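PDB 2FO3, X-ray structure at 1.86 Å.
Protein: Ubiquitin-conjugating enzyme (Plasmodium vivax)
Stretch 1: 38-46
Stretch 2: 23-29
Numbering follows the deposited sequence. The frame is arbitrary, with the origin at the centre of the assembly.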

# COMPACT_ATOMS: atom_id res chain seq x y z
N TRP A 38 -7.72 0.38 4.94
CA TRP A 38 -7.58 1.46 3.97
C TRP A 38 -7.58 0.89 2.56
O TRP A 38 -7.20 -0.25 2.35
CB TRP A 38 -6.25 2.23 4.16
CG TRP A 38 -6.05 2.97 5.44
CD1 TRP A 38 -6.96 3.11 6.50
CD2 TRP A 38 -4.90 3.76 5.80
NE1 TRP A 38 -6.40 3.90 7.47
CE2 TRP A 38 -5.15 4.32 7.07
CE3 TRP A 38 -3.68 4.06 5.15
CZ2 TRP A 38 -4.21 5.15 7.74
CZ3 TRP A 38 -2.73 4.87 5.81
CH2 TRP A 38 -3.02 5.41 7.10
N ILE A 39 -7.98 1.70 1.59
CA ILE A 39 -7.85 1.34 0.19
C ILE A 39 -7.15 2.49 -0.49
O ILE A 39 -7.65 3.63 -0.51
CB ILE A 39 -9.20 1.12 -0.56
CG1 ILE A 39 -10.17 0.24 0.24
CG2 ILE A 39 -8.97 0.59 -1.99
CD1 ILE A 39 -9.76 -1.17 0.32
N VAL A 40 -5.98 2.20 -1.03
CA VAL A 40 -5.20 3.18 -1.76
C VAL A 40 -5.38 3.00 -3.28
O VAL A 40 -5.21 1.89 -3.83
CB VAL A 40 -3.69 3.11 -1.33
CG1 VAL A 40 -2.81 4.02 -2.20
CG2 VAL A 40 -3.56 3.47 0.11
N LYS A 41 -5.73 4.08 -3.96
CA LYS A 41 -5.82 4.10 -5.42
C LYS A 41 -4.53 4.65 -6.03
O LYS A 41 -4.10 5.75 -5.71
CB LYS A 41 -7.04 4.96 -5.87
CG LYS A 41 -7.17 5.13 -7.39
CD LYS A 41 -8.48 5.82 -7.75
CE LYS A 41 -8.46 6.29 -9.21
NZ LYS A 41 -9.83 6.68 -9.75
N TYR A 42 -3.91 3.86 -6.90
CA TYR A 42 -2.73 4.28 -7.61
C TYR A 42 -3.05 4.36 -9.09
O TYR A 42 -3.59 3.42 -9.66
CB TYR A 42 -1.56 3.32 -7.34
CG TYR A 42 -0.40 3.49 -8.28
CD1 TYR A 42 0.31 4.71 -8.34
CD2 TYR A 42 0.03 2.42 -9.07
CE1 TYR A 42 1.41 4.86 -9.23
CE2 TYR A 42 1.11 2.55 -9.93
CZ TYR A 42 1.79 3.77 -10.01
OH TYR A 42 2.85 3.87 -10.88
N VAL A 43 -2.75 5.51 -9.69
CA VAL A 43 -2.87 5.68 -11.15
C VAL A 43 -1.47 5.57 -11.70
O VAL A 43 -0.61 6.36 -11.35
CB VAL A 43 -3.49 7.03 -11.53
CG1 VAL A 43 -3.67 7.13 -13.08
CG2 VAL A 43 -4.83 7.22 -10.81
N GLY A 44 -1.25 4.57 -12.54
CA GLY A 44 0.06 4.27 -13.11
C GLY A 44 0.78 5.47 -13.67
O GLY A 44 0.22 6.23 -14.49
N LEU A 45 2.01 5.66 -13.22
CA LEU A 45 2.82 6.78 -13.69
C LEU A 45 3.12 6.77 -15.18
O LEU A 45 3.40 5.71 -15.77
CB LEU A 45 4.12 6.87 -12.88
CG LEU A 45 3.89 7.41 -11.48
CD1 LEU A 45 4.90 6.89 -10.48
CD2 LEU A 45 3.87 8.93 -11.51
N GLU A 46 3.05 7.95 -15.78
CA GLU A 46 3.52 8.13 -17.15
C GLU A 46 5.00 7.71 -17.20
O GLU A 46 5.74 7.93 -16.23
CB GLU A 46 3.34 9.60 -17.58
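Stretch 2, residues 23-29: PINCTLD

Stretch 2 enters through a type II turn from Pro23 to Cys26, closed by Cys26 N to Pro23 O at 3.1 Å, and then runs as a strand, 26-29, antiparallel to strand 38-43; the axes cross at 158° and approach to 4.7 Å. Asn25, with phi/psi of 63/22, takes the left-handed third position of the turn, which asparagine tolerates well.

The pairing alternates. Ile39 and Asp29 exchange both backbone bonds, Asp29 N to Ile39 O at 2.8 Å and Ile39 N to Asp29 O at 2.9 Å. Lys41 and Thr27 do likewise, Thr27 N to Lys41 O at 3.0 Å and Lys41 N to Thr27 O at 2.9 Å. Just before strand 26-29, Asn25 O accepts from Val43 N at 3.0 Å, and the amide Asn25 ND2 supplies the return bond to Val43 O at 2.8 Å, so a side chain extends the ladder. One water accepts from both Asn25 ND2 and Glu46 N; another links Thr27 OG1 to Lys41 O.

Val40, Leu28, Tyr42 and Cys26 share the apolar face. Leu28 CD1 lies 3.8 Å from Val40 CG2 and 3.6 Å from Trp38 CE3, while Cys26 SG is 3.9 Å from Tyr42 CD1. Thr27, Lys41 and Asp29, with Ile39 among them, occupy the opposite, more exposed face, where their polar groups can meet solvent.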

# COMPACT_ATOMS: atom_id res chain seq x y z
N PRO A 23 1.78 9.23 -1.31
CA PRO A 23 2.70 8.78 -2.35
C PRO A 23 2.27 9.34 -3.70
O PRO A 23 1.08 9.59 -3.93
CB PRO A 23 2.51 7.26 -2.36
CG PRO A 23 2.02 6.93 -1.04
CD PRO A 23 1.15 8.09 -0.62
N ILE A 24 3.23 9.52 -4.60
CA ILE A 24 2.95 10.00 -5.97
C ILE A 24 1.83 9.20 -6.71
O ILE A 24 1.85 7.95 -6.76
CB ILE A 24 4.28 10.09 -6.82
CG1 ILE A 24 4.05 10.72 -8.21
CG2 ILE A 24 4.96 8.71 -6.96
CD1 ILE A 24 3.73 12.24 -8.23
N ASN A 25 0.87 9.95 -7.27
CA ASN A 25 -0.27 9.37 -8.02
C ASN A 25 -1.21 8.48 -7.18
O ASN A 25 -1.91 7.63 -7.74
CB ASN A 25 0.22 8.59 -9.26
CG ASN A 25 0.49 9.49 -10.47
OD1 ASN A 25 0.85 10.66 -10.31
ND2 ASN A 25 0.32 8.93 -11.68
N CYS A 26 -1.20 8.66 -5.86
CA CYS A 26 -2.04 7.90 -4.96
C CYS A 26 -3.02 8.77 -4.21
O CYS A 26 -2.71 9.91 -3.85
CB CYS A 26 -1.19 7.12 -3.94
SG CYS A 26 -0.17 5.86 -4.67
N THR A 27 -4.20 8.22 -3.97
CA THR A 27 -5.19 8.87 -3.15
C THR A 27 -5.75 7.82 -2.20
O THR A 27 -5.76 6.61 -2.51
CB THR A 27 -6.34 9.45 -3.99
OG1 THR A 27 -6.85 8.43 -4.83
CG2 THR A 27 -5.87 10.65 -4.84
N LEU A 28 -6.20 8.27 -1.05
CA LEU A 28 -6.61 7.35 -0.00
C LEU A 28 -8.09 7.28 0.17
O LEU A 28 -8.78 8.29 0.10
CB LEU A 28 -5.96 7.77 1.33
CG LEU A 28 -6.25 6.95 2.61
CD1 LEU A 28 -5.72 5.49 2.52
CD2 LEU A 28 -5.62 7.67 3.79
N ASP A 29 -8.59 6.07 0.41
CA ASP A 29 -9.91 5.91 1.01
C ASP A 29 -9.80 5.03 2.24
O ASP A 29 -8.80 4.32 2.43
CB ASP A 29 -10.91 5.33 0.01
CG ASP A 29 -12.37 5.51 0.46
OD1 ASP A 29 -12.66 6.28 1.44
OD2 ASP A 29 -13.23 4.87 -0.17
O HOH W 1 1.94 10.37 -14.03
O HOH W 2 -5.18 8.24 -7.15